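Local coordinates for YciF Bacterial Stress Response Protein (Salmonella enterica subsp. enterica serovar Typhimurium, PDB 4ERU), which is of unknown function but probably takes part in the bacterial stress response, as a ferritin-like helix bundle holding two magnesium ions, at residues D19-E24 against R60-V65; Q26-L31 against E52-Q57; Y115-Y120 against E145-D150. All coordinates share one frame; numbering follows the deposited sequence.

Contact 1 of 3, residues D19-E24 against R60-V65; sequences DTYSAE and RIDQIV. With MG (magnesium ion), chain E.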
loop_
_atom_site.group_PDB
_atom_site.type_symbol
_atom_site.label_atom_id
_atom_site.label_comp_id
_atom_site.label_asym_id
_atom_site.label_seq_id
_atom_site.Cartn_x
_atom_site.Cartn_y
_atom_site.Cartn_z
ATOM N N ASP A 19 -8.969 -12.107 -0.352
ATOM C CA ASP A 19 -8.961 -10.651 -0.214
ATOM C C ASP A 19 -8.411 -10.019 -1.516
ATOM O O ASP A 19 -9.000 -9.082 -2.069
ATOM C CB ASP A 19 -8.058 -10.298 0.990
ATOM C CG ASP A 19 -7.893 -8.789 1.221
ATOM O OD1 ASP A 19 -8.785 -8.180 1.858
ATOM O OD2 ASP A 19 -6.835 -8.216 0.807
ATOM N N THR A 20 -7.281 -10.545 -1.993
ATOM C CA THR A 20 -6.653 -10.032 -3.212
ATOM C C THR A 20 -7.558 -10.194 -4.430
ATOM O O THR A 20 -7.604 -9.316 -5.292
ATOM C CB THR A 20 -5.297 -10.738 -3.416
ATOM O OG1 THR A 20 -4.472 -10.395 -2.297
ATOM C CG2 THR A 20 -4.594 -10.306 -4.687
ATOM N N TYR A 21 -8.252 -11.334 -4.512
ATOM C CA TYR A 21 -9.161 -11.614 -5.612
ATOM C C TYR A 21 -10.295 -10.584 -5.648
ATOM O O TYR A 21 -10.617 -10.038 -6.706
ATOM C CB TYR A 21 -9.714 -13.030 -5.439
ATOM C CG TYR A 21 -10.684 -13.516 -6.480
ATOM C CD1 TYR A 21 -10.282 -13.720 -7.800
ATOM C CD2 TYR A 21 -11.985 -13.877 -6.120
ATOM C CE1 TYR A 21 -11.168 -14.234 -8.760
ATOM C CE2 TYR A 21 -12.889 -14.392 -7.083
ATOM C CZ TYR A 21 -12.469 -14.549 -8.401
ATOM O OH TYR A 21 -13.347 -15.045 -9.344
ATOM N N SER A 22 -10.877 -10.295 -4.487
ATOM C CA SER A 22 -11.847 -9.198 -4.402
ATOM C C SER A 22 -11.269 -7.829 -4.793
ATOM O O SER A 22 -11.917 -7.041 -5.508
ATOM C CB SER A 22 -12.438 -9.108 -3.000
ATOM O OG SER A 22 -13.119 -7.868 -2.874
ATOM N N ALA A 23 -10.055 -7.544 -4.320
ATOM C CA ALA A 23 -9.379 -6.277 -4.639
ATOM C C ALA A 23 -9.232 -6.133 -6.157
ATOM O O ALA A 23 -9.500 -5.056 -6.714
ATOM C CB ALA A 23 -7.960 -6.227 -3.970
ATOM N N GLU A 24 -8.812 -7.211 -6.830
ATOM C CA GLU A 24 -8.622 -7.137 -8.272
ATOM C C GLU A 24 -9.948 -6.922 -9.001
ATOM O O GLU A 24 -10.013 -6.107 -9.929
ATOM C CB GLU A 24 -7.934 -8.379 -8.810
ATOM C CG GLU A 24 -6.569 -8.703 -8.197
ATOM C CD GLU A 24 -5.395 -7.922 -8.749
ATOM O OE1 GLU A 24 -4.290 -8.521 -8.882
ATOM O OE2 GLU A 24 -5.526 -6.718 -9.034
ATOM N N ARG A 60 -4.985 -15.583 -13.545
ATOM C CA ARG A 60 -3.937 -16.337 -12.807
ATOM C C ARG A 60 -4.461 -16.862 -11.471
ATOM O O ARG A 60 -4.101 -17.966 -11.024
ATOM C CB ARG A 60 -2.679 -15.504 -12.530
ATOM C CG ARG A 60 -1.921 -15.088 -13.736
ATOM C CD ARG A 60 -0.402 -14.871 -13.463
ATOM N NE ARG A 60 0.191 -14.344 -14.700
ATOM C CZ ARG A 60 0.386 -13.050 -14.961
ATOM N NH1 ARG A 60 0.119 -12.122 -14.041
ATOM N NH2 ARG A 60 0.879 -12.679 -16.136
ATOM N N ILE A 61 -5.250 -16.046 -10.792
ATOM C CA ILE A 61 -5.793 -16.461 -9.514
ATOM C C ILE A 61 -6.715 -17.687 -9.742
ATOM O O ILE A 61 -6.641 -18.646 -8.983
ATOM C CB ILE A 61 -6.533 -15.314 -8.783
ATOM C CG1 ILE A 61 -5.547 -14.181 -8.385
ATOM C CG2 ILE A 61 -7.323 -15.855 -7.571
ATOM C CD1 ILE A 61 -6.202 -12.959 -7.627
ATOM N N ASP A 62 -7.557 -17.670 -10.788
ATOM C CA ASP A 62 -8.367 -18.871 -11.078
ATOM C C ASP A 62 -7.479 -20.103 -11.298
ATOM O O ASP A 62 -7.748 -21.163 -10.739
ATOM C CB ASP A 62 -9.318 -18.675 -12.262
ATOM C CG ASP A 62 -10.372 -17.636 -11.990
ATOM O OD1 ASP A 62 -10.738 -17.413 -10.808
ATOM O OD2 ASP A 62 -10.834 -17.023 -12.967
ATOM N N GLN A 63 -6.418 -19.938 -12.086
ATOM C CA GLN A 63 -5.390 -20.982 -12.257
ATOM C C GLN A 63 -4.711 -21.444 -10.976
ATOM O O GLN A 63 -4.477 -22.638 -10.797
ATOM C CB GLN A 63 -4.323 -20.540 -13.246
ATOM C CG GLN A 63 -4.806 -20.390 -14.661
ATOM C CD GLN A 63 -3.675 -19.946 -15.560
ATOM O OE1 GLN A 63 -3.840 -19.059 -16.382
ATOM N NE2 GLN A 63 -2.502 -20.556 -15.386
ATOM N N ILE A 64 -4.365 -20.509 -10.092
ATOM C CA ILE A 64 -3.842 -20.853 -8.763
ATOM C C ILE A 64 -4.851 -21.731 -7.992
ATOM O O ILE A 64 -4.470 -22.725 -7.354
ATOM C CB ILE A 64 -3.463 -19.576 -7.941
ATOM C CG1 ILE A 64 -2.155 -18.970 -8.474
ATOM C CG2 ILE A 64 -3.366 -19.882 -6.448
ATOM C CD1 ILE A 64 -1.987 -17.449 -8.237
ATOM N N VAL A 65 -6.125 -21.348 -8.058
ATOM C CA VAL A 65 -7.195 -22.061 -7.368
ATOM C C VAL A 65 -7.357 -23.490 -7.928
ATOM O O VAL A 65 -7.491 -24.442 -7.156
ATOM C CB VAL A 65 -8.519 -21.259 -7.386
ATOM C CG1 VAL A 65 -9.679 -22.066 -6.780
ATOM C CG2 VAL A 65 -8.340 -19.959 -6.620
HETATM MG MG MG E . -3.247 -6.675 -9.883
HETATM O O HOH W 1 -3.815 -4.810 -10.799
#
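Tyr21 and Ile61 pack against each other on one flank of the dimetal site of a ferritin-like helix bundle, where helices 9-37 and 41-66 run antiparallel. The short axes pass 11.3 Å apart with their directions 155° from each other, so the gap is bridged by side chains while the backbones stay well separated. Tyr21 has CG anti to the backbone N (chi1 180°), which lets the ring pass Ile61 CG2 at a slant. The closest pair is Tyr21 CD1 and Ile61 CG2 at 3.7 Å. The other branch of Ile61 reaches further: its CD1 lies 3.8 Å from Tyr21 CA, against the backbone of the facing helix, and makes looser contacts with Thr20 CG2 and Glu24 CG. At the outer end of the ring, Asp62 OD1 stands 3.8 Å from Tyr21 CE1, with ring and carboxylate planes 66° apart. Its distance to Tyr21 OH is also 3.8 Å, too long for a hydrogen bond, so this pair meets by van der Waals contact. On the inner side the chain of Glu24 bends at chi2 and presents both carboxylate oxygens to one magnesium ion, OE1 at 2.3 Å and OE2 at 2.4 Å, a bidentate grip. Glu24 OE1 is also probably hydrogen-bonded to Tyr120 OH, a second-shell link to helix 99-130. That helix closes the inner side of the contact, Tyr120 touching both Thr20 and Ile61, while Leu73 of a loop lies against Tyr21, and Arg60 joins helix 133-159 through a salt bridge to Glu145.

Contact 2 of 3, residues Q26-L31 against E52-Q57; sequences QLTKAL and EETQGQ. With MG (magnesium ion), chain E.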
loop_
_atom_site.group_PDB
_atom_site.type_symbol
_atom_site.label_atom_id
_atom_site.label_comp_id
_atom_site.label_asym_id
_atom_site.label_seq_id
_atom_site.Cartn_x
_atom_site.Cartn_y
_atom_site.Cartn_z
ATOM N N GLN A 26 -12.761 -5.518 -7.841
ATOM C CA GLN A 26 -13.107 -4.132 -7.580
ATOM C C GLN A 26 -12.327 -3.152 -8.425
ATOM O O GLN A 26 -12.911 -2.216 -8.953
ATOM C CB GLN A 26 -12.881 -3.764 -6.134
ATOM C CG GLN A 26 -13.849 -4.369 -5.176
ATOM C CD GLN A 26 -13.483 -3.933 -3.764
ATOM O OE1 GLN A 26 -13.607 -2.748 -3.428
ATOM N NE2 GLN A 26 -12.971 -4.873 -2.950
ATOM N N LEU A 27 -11.017 -3.367 -8.547
ATOM C CA LEU A 27 -10.190 -2.487 -9.336
ATOM C C LEU A 27 -10.639 -2.433 -10.814
ATOM O O LEU A 27 -10.693 -1.335 -11.387
ATOM C CB LEU A 27 -8.711 -2.868 -9.181
ATOM C CG LEU A 27 -7.688 -1.948 -9.844
ATOM C CD1 LEU A 27 -7.842 -0.456 -9.382
ATOM C CD2 LEU A 27 -6.277 -2.500 -9.551
ATOM N N THR A 28 -10.988 -3.581 -11.412
ATOM C CA THR A 28 -11.464 -3.619 -12.808
ATOM C C THR A 28 -12.744 -2.807 -12.985
ATOM O O THR A 28 -12.923 -2.182 -14.024
ATOM C CB THR A 28 -11.738 -5.058 -13.387
ATOM O OG1 THR A 28 -12.783 -5.724 -12.656
ATOM C CG2 THR A 28 -10.494 -5.904 -13.382
ATOM N N LYS A 29 -13.607 -2.788 -11.974
ATOM C CA LYS A 29 -14.818 -1.961 -12.013
ATOM C C LYS A 29 -14.520 -0.469 -12.016
ATOM O O LYS A 29 -15.227 0.318 -12.660
ATOM C CB LYS A 29 -15.705 -2.257 -10.812
ATOM C CG LYS A 29 -16.295 -3.618 -10.823
ATOM C CD LYS A 29 -17.146 -3.857 -9.564
ATOM C CE LYS A 29 -18.466 -3.171 -9.682
ATOM N NZ LYS A 29 -19.468 -3.923 -8.860
ATOM N N ALA A 30 -13.459 -0.095 -11.306
ATOM C CA ALA A 30 -13.020 1.309 -11.164
ATOM C C ALA A 30 -12.172 1.886 -12.302
ATOM O O ALA A 30 -12.179 3.089 -12.521
ATOM C CB ALA A 30 -12.212 1.459 -9.843
ATOM N N LEU A 31 -11.370 1.047 -12.961
ATOM C CA LEU A 31 -10.375 1.537 -13.891
ATOM C C LEU A 31 -10.977 2.272 -15.091
ATOM O O LEU A 31 -10.384 3.222 -15.564
ATOM C CB LEU A 31 -9.433 0.425 -14.350
ATOM C CG LEU A 31 -8.301 0.130 -13.315
ATOM C CD1 LEU A 31 -7.666 -1.234 -13.582
ATOM C CD2 LEU A 31 -7.257 1.213 -13.384
ATOM N N GLU A 52 -6.488 -4.293 -18.632
ATOM C CA GLU A 52 -6.300 -5.536 -19.371
ATOM C C GLU A 52 -5.342 -6.463 -18.604
ATOM O O GLU A 52 -5.569 -7.656 -18.531
ATOM C CB GLU A 52 -5.807 -5.250 -20.797
ATOM C CG GLU A 52 -4.294 -5.368 -21.041
ATOM C CD GLU A 52 -3.916 -5.084 -22.497
ATOM O OE1 GLU A 52 -4.045 -3.909 -22.943
ATOM O OE2 GLU A 52 -3.508 -6.050 -23.190
ATOM N N GLU A 53 -4.299 -5.872 -18.004
ATOM C CA GLU A 53 -3.297 -6.576 -17.187
ATOM C C GLU A 53 -3.935 -7.216 -15.942
ATOM O O GLU A 53 -3.653 -8.366 -15.610
ATOM C CB GLU A 53 -2.131 -5.631 -16.789
ATOM C CG GLU A 53 -1.378 -6.023 -15.472
ATOM C CD GLU A 53 -0.072 -5.245 -15.219
ATOM O OE1 GLU A 53 0.781 -5.185 -16.144
ATOM O OE2 GLU A 53 0.110 -4.705 -14.088
ATOM N N THR A 54 -4.786 -6.454 -15.263
ATOM C CA THR A 54 -5.528 -6.925 -14.076
ATOM C C THR A 54 -6.455 -8.071 -14.439
ATOM O O THR A 54 -6.573 -9.018 -13.676
ATOM C CB THR A 54 -6.351 -5.779 -13.387
ATOM O OG1 THR A 54 -5.458 -4.715 -13.055
ATOM C CG2 THR A 54 -7.072 -6.291 -12.096
ATOM N N GLN A 55 -7.075 -7.996 -15.616
ATOM C CA GLN A 55 -7.883 -9.097 -16.122
ATOM C C GLN A 55 -7.062 -10.394 -16.144
ATOM O O GLN A 55 -7.516 -11.414 -15.635
ATOM C CB GLN A 55 -8.412 -8.776 -17.518
ATOM C CG GLN A 55 -9.465 -7.607 -17.597
ATOM C CD GLN A 55 -10.825 -8.016 -17.025
ATOM O OE1 GLN A 55 -10.951 -8.243 -15.831
ATOM N NE2 GLN A 55 -11.835 -8.108 -17.876
ATOM N N GLY A 56 -5.857 -10.352 -16.730
ATOM C CA GLY A 56 -4.980 -11.513 -16.780
ATOM C C GLY A 56 -4.546 -11.969 -15.388
ATOM O O GLY A 56 -4.347 -13.165 -15.147
ATOM N N GLN A 57 -4.432 -11.020 -14.465
ATOM C CA GLN A 57 -4.062 -11.344 -13.097
ATOM C C GLN A 57 -5.184 -12.072 -12.361
ATOM O O GLN A 57 -4.927 -12.949 -11.543
ATOM C CB GLN A 57 -3.609 -10.095 -12.351
ATOM C CG GLN A 57 -2.252 -9.630 -12.843
ATOM C CD GLN A 57 -1.918 -8.186 -12.460
ATOM O OE1 GLN A 57 -2.730 -7.477 -11.847
ATOM N NE2 GLN A 57 -0.705 -7.753 -12.819
HETATM MG MG MG E . -3.247 -6.675 -9.883
HETATM O O HOH W 1 -3.815 -4.810 -10.799
#
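Thr54 and Thr28 lose the most surface in this contact and meet methyl to methyl, Thr28 CG2 lying 3.7 Å from Thr54 CG2. Their CA atoms, 6.9 Å apart, are the nearest between the two segments. In Thr54, CG2 is anti to the backbone N, and OG1 is anti to the carbonyl carbon (chi1 -56°); the methyl therefore meets Thr28 while the hydroxyl is on the metal side, at a metal-bound water. Thr28 OG1 is bonded to Lys25 O in its own helix, and CG2 is the branch that touches. Gln55, bent at chi2, folds its amide back at about a right angle to Thr28, so that OE1 comes 3.4 Å from Thr28 CG2, a polar atom resting on a methyl. The frame is the antiparallel pair of helices 9-37 and 41-66 of a ferritin-like bundle, here 9.8 Å between short axes at 163°. Leu27 CD2 and Leu31 CD1 both approach Thr54 OG1 from the side of helix 9-37, each at 4.2 Å. That hydroxyl has two partners: it bonds to His50 O and accepts from a water at 2.8 Å from OG1, a water that is itself a magnesium ligand. Thr54 thus sits in the second shell and probably helps orient this water. One turn later Gln57, extended beyond CG, supplies OE1 to the same magnesium ion at 2.2 Å, and its NE2 is bonded to Glu145 OE1 on helix 133-159.

Contact 3 of 3, residues Y115-Y120 against E145-D150; sequences YEIASY and EEKQTD. With MG (magnesium ion), chain E; MG (magnesium ion), chain D.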
loop_
_atom_site.group_PDB
_atom_site.type_symbol
_atom_site.label_atom_id
_atom_site.label_comp_id
_atom_site.label_asym_id
_atom_site.label_seq_id
_atom_site.Cartn_x
_atom_site.Cartn_y
_atom_site.Cartn_z
ATOM N N TYR A 115 -0.521 -1.549 -2.382
ATOM C CA TYR A 115 -1.335 -2.471 -1.607
ATOM C C TYR A 115 -1.211 -3.878 -2.239
ATOM O O TYR A 115 -1.092 -4.907 -1.534
ATOM C CB TYR A 115 -2.804 -2.033 -1.618
ATOM C CG TYR A 115 -3.700 -2.996 -0.833
ATOM C CD1 TYR A 115 -3.865 -2.845 0.551
ATOM C CD2 TYR A 115 -4.368 -4.065 -1.472
ATOM C CE1 TYR A 115 -4.666 -3.730 1.289
ATOM C CE2 TYR A 115 -5.170 -4.961 -0.727
ATOM C CZ TYR A 115 -5.295 -4.784 0.636
ATOM O OH TYR A 115 -6.088 -5.623 1.364
ATOM N N GLU A 116 -1.199 -3.914 -3.567
ATOM C CA GLU A 116 -1.091 -5.188 -4.280
ATOM C C GLU A 116 0.322 -5.754 -4.281
ATOM O O GLU A 116 0.498 -6.967 -4.155
ATOM C CB GLU A 116 -1.657 -5.068 -5.686
ATOM C CG GLU A 116 -3.112 -4.681 -5.621
ATOM C CD GLU A 116 -3.806 -4.894 -6.936
ATOM O OE1 GLU A 116 -3.282 -4.372 -7.932
ATOM O OE2 GLU A 116 -4.891 -5.548 -6.965
ATOM N N ILE A 117 1.321 -4.890 -4.385
ATOM C CA ILE A 117 2.720 -5.352 -4.237
ATOM C C ILE A 117 2.933 -6.032 -2.882
ATOM O O ILE A 117 3.493 -7.121 -2.812
ATOM C CB ILE A 117 3.712 -4.210 -4.454
ATOM C CG1 ILE A 117 3.648 -3.735 -5.933
ATOM C CG2 ILE A 117 5.192 -4.596 -4.051
ATOM C CD1 ILE A 117 4.362 -2.366 -6.165
ATOM N N ALA A 118 2.454 -5.408 -1.809
ATOM C CA ALA A 118 2.560 -6.034 -0.512
ATOM C C ALA A 118 1.825 -7.392 -0.457
ATOM O O ALA A 118 2.413 -8.394 -0.027
ATOM C CB ALA A 118 2.085 -5.103 0.598
ATOM N N SER A 119 0.565 -7.422 -0.896
ATOM C CA SER A 119 -0.268 -8.635 -0.863
ATOM C C SER A 119 0.340 -9.804 -1.635
ATOM O O SER A 119 0.384 -10.940 -1.141
ATOM C CB SER A 119 -1.669 -8.370 -1.461
ATOM O OG SER A 119 -2.333 -7.310 -0.783
ATOM N N TYR A 120 0.778 -9.534 -2.854
ATOM C CA TYR A 120 1.395 -10.576 -3.673
ATOM C C TYR A 120 2.734 -11.080 -3.164
ATOM O O TYR A 120 3.059 -12.278 -3.336
ATOM C CB TYR A 120 1.499 -10.144 -5.129
ATOM C CG TYR A 120 0.167 -10.295 -5.872
ATOM C CD1 TYR A 120 -0.281 -11.547 -6.317
ATOM C CD2 TYR A 120 -0.623 -9.188 -6.162
ATOM C CE1 TYR A 120 -1.513 -11.682 -7.012
ATOM C CE2 TYR A 120 -1.841 -9.320 -6.843
ATOM C CZ TYR A 120 -2.276 -10.569 -7.280
ATOM O OH TYR A 120 -3.492 -10.693 -7.990
ATOM N N GLU A 145 4.778 -7.902 -12.645
ATOM C CA GLU A 145 3.906 -6.930 -13.337
ATOM C C GLU A 145 3.463 -5.748 -12.443
ATOM O O GLU A 145 3.424 -4.604 -12.890
ATOM C CB GLU A 145 2.651 -7.607 -13.891
ATOM C CG GLU A 145 2.910 -8.425 -15.150
ATOM C CD GLU A 145 1.736 -9.328 -15.492
ATOM O OE1 GLU A 145 0.676 -9.260 -14.811
ATOM O OE2 GLU A 145 1.878 -10.113 -16.449
ATOM N N GLU A 146 3.122 -6.026 -11.191
ATOM C CA GLU A 146 2.627 -4.965 -10.319
ATOM C C GLU A 146 3.763 -3.954 -10.074
ATOM O O GLU A 146 3.557 -2.738 -10.104
ATOM C CB GLU A 146 2.081 -5.583 -9.019
ATOM C CG GLU A 146 0.731 -5.044 -8.547
ATOM C CD GLU A 146 -0.433 -5.482 -9.386
ATOM O OE1 GLU A 146 -0.788 -4.778 -10.370
ATOM O OE2 GLU A 146 -1.043 -6.504 -9.034
ATOM N N LYS A 147 4.980 -4.453 -9.885
ATOM C CA LYS A 147 6.123 -3.562 -9.683
ATOM C C LYS A 147 6.414 -2.708 -10.920
ATOM O O LYS A 147 6.683 -1.515 -10.786
ATOM C CB LYS A 147 7.365 -4.330 -9.238
ATOM C CG LYS A 147 7.199 -4.950 -7.844
ATOM C CD LYS A 147 8.389 -5.872 -7.486
ATOM C CE LYS A 147 8.347 -6.209 -6.006
ATOM N NZ LYS A 147 9.313 -7.285 -5.548
ATOM N N GLN A 148 6.338 -3.314 -12.109
ATOM C CA GLN A 148 6.438 -2.575 -13.388
ATOM C C GLN A 148 5.354 -1.532 -13.576
ATOM O O GLN A 148 5.604 -0.470 -14.138
ATOM C CB GLN A 148 6.414 -3.540 -14.588
ATOM C CG GLN A 148 7.613 -4.494 -14.572
ATOM C CD GLN A 148 8.939 -3.720 -14.531
ATOM O OE1 GLN A 148 9.747 -3.871 -13.600
ATOM N NE2 GLN A 148 9.152 -2.864 -15.523
ATOM N N THR A 149 4.139 -1.829 -13.127
ATOM C CA THR A 149 3.065 -0.863 -13.278
ATOM C C THR A 149 3.332 0.355 -12.378
ATOM O O THR A 149 3.162 1.486 -12.794
ATOM C CB THR A 149 1.709 -1.517 -12.992
ATOM O OG1 THR A 149 1.514 -2.560 -13.939
ATOM C CG2 THR A 149 0.547 -0.513 -13.153
ATOM N N ASP A 150 3.785 0.101 -11.156
ATOM C CA ASP A 150 4.109 1.165 -10.214
ATOM C C ASP A 150 5.233 2.037 -10.776
ATOM O O ASP A 150 5.166 3.255 -10.691
ATOM C CB ASP A 150 4.557 0.593 -8.863
ATOM C CG ASP A 150 4.920 1.695 -7.885
ATOM O OD1 ASP A 150 4.116 2.638 -7.758
ATOM O OD2 ASP A 150 6.006 1.644 -7.267
HETATM MG MG MG E . -3.247 -6.675 -9.883
HETATM MG MG MG D . -2.736 -3.404 -9.774
HETATM O O HOH W 1 -3.815 -4.810 -10.799
#
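Glu116 has CG anti to the carbonyl carbon and runs extended beyond it, whereas Glu146 has a chi1 of -135°, away from a staggered position, and bends at chi2 (72°); with these torsions the two carboxylates meet at the ions inside the bundle. They form part of the dimetal centre of a ferritin-like bundle, on its second antiparallel pair, helices 99-130 and 133-159, whose short axes lie at 159°. Glu146 is a bridging ligand: its OE1 binds one magnesium ion at 2.5 Å and its OE2 the other at 2.4 Å. Glu116 OE1 adds a bond of 2.1 Å to the first of these ions, whose set is completed by His50, Glu113 and a water; Glu24 and Gln57 join OE2 and the same water at the second. With one carboxylate and one water shared, the two magnesium ions, MG of chain D and MG of chain E, sit 3.3 Å apart. The approach of Glu116 OE1 to Glu146 OE2, 3.3 Å, follows from this common ligation and is not a hydrogen bond.

Beyond the metals the contact is made by the carbon parts of the side chains. Ile117, the residue with the largest area buried here, lies against the stem of Glu146, CG1 to CB at 3.9 Å, and against the aliphatic part of Lys147 through CG2. Ile117 also packs on His114 of the second subunit. Tyr120, its hydroxyl committed to Glu24, sets CE2 3.7 Å from Glu146 OE2. Along its own helix Ser119 OG donates to Tyr115 O, approaching the face of that carbonyl plane opposite the one used by Ser119 N. At the far end of Ile117, CD1 stops 4.0 Å from Asp150 CB.

Contacts 1 and 2 lie on the same hairpin, helices 9-37 and 41-66, with centres 11 Å apart; 26-31/52-57 is nested inside the chain loop closed by 19-24/60-65. Contact 3 follows later in sequence on helices 99-130 and 133-159, about 14 Å from contact 1 and 13 Å from contact 2, centre to centre. The two hairpins make up the four-helix core. All three contacts share one magnesium ion and one metal-bound water, so ligands from both halves of the chain converge on a single site, an arrangement consistent with the dimetal centres of ferritin-like proteins.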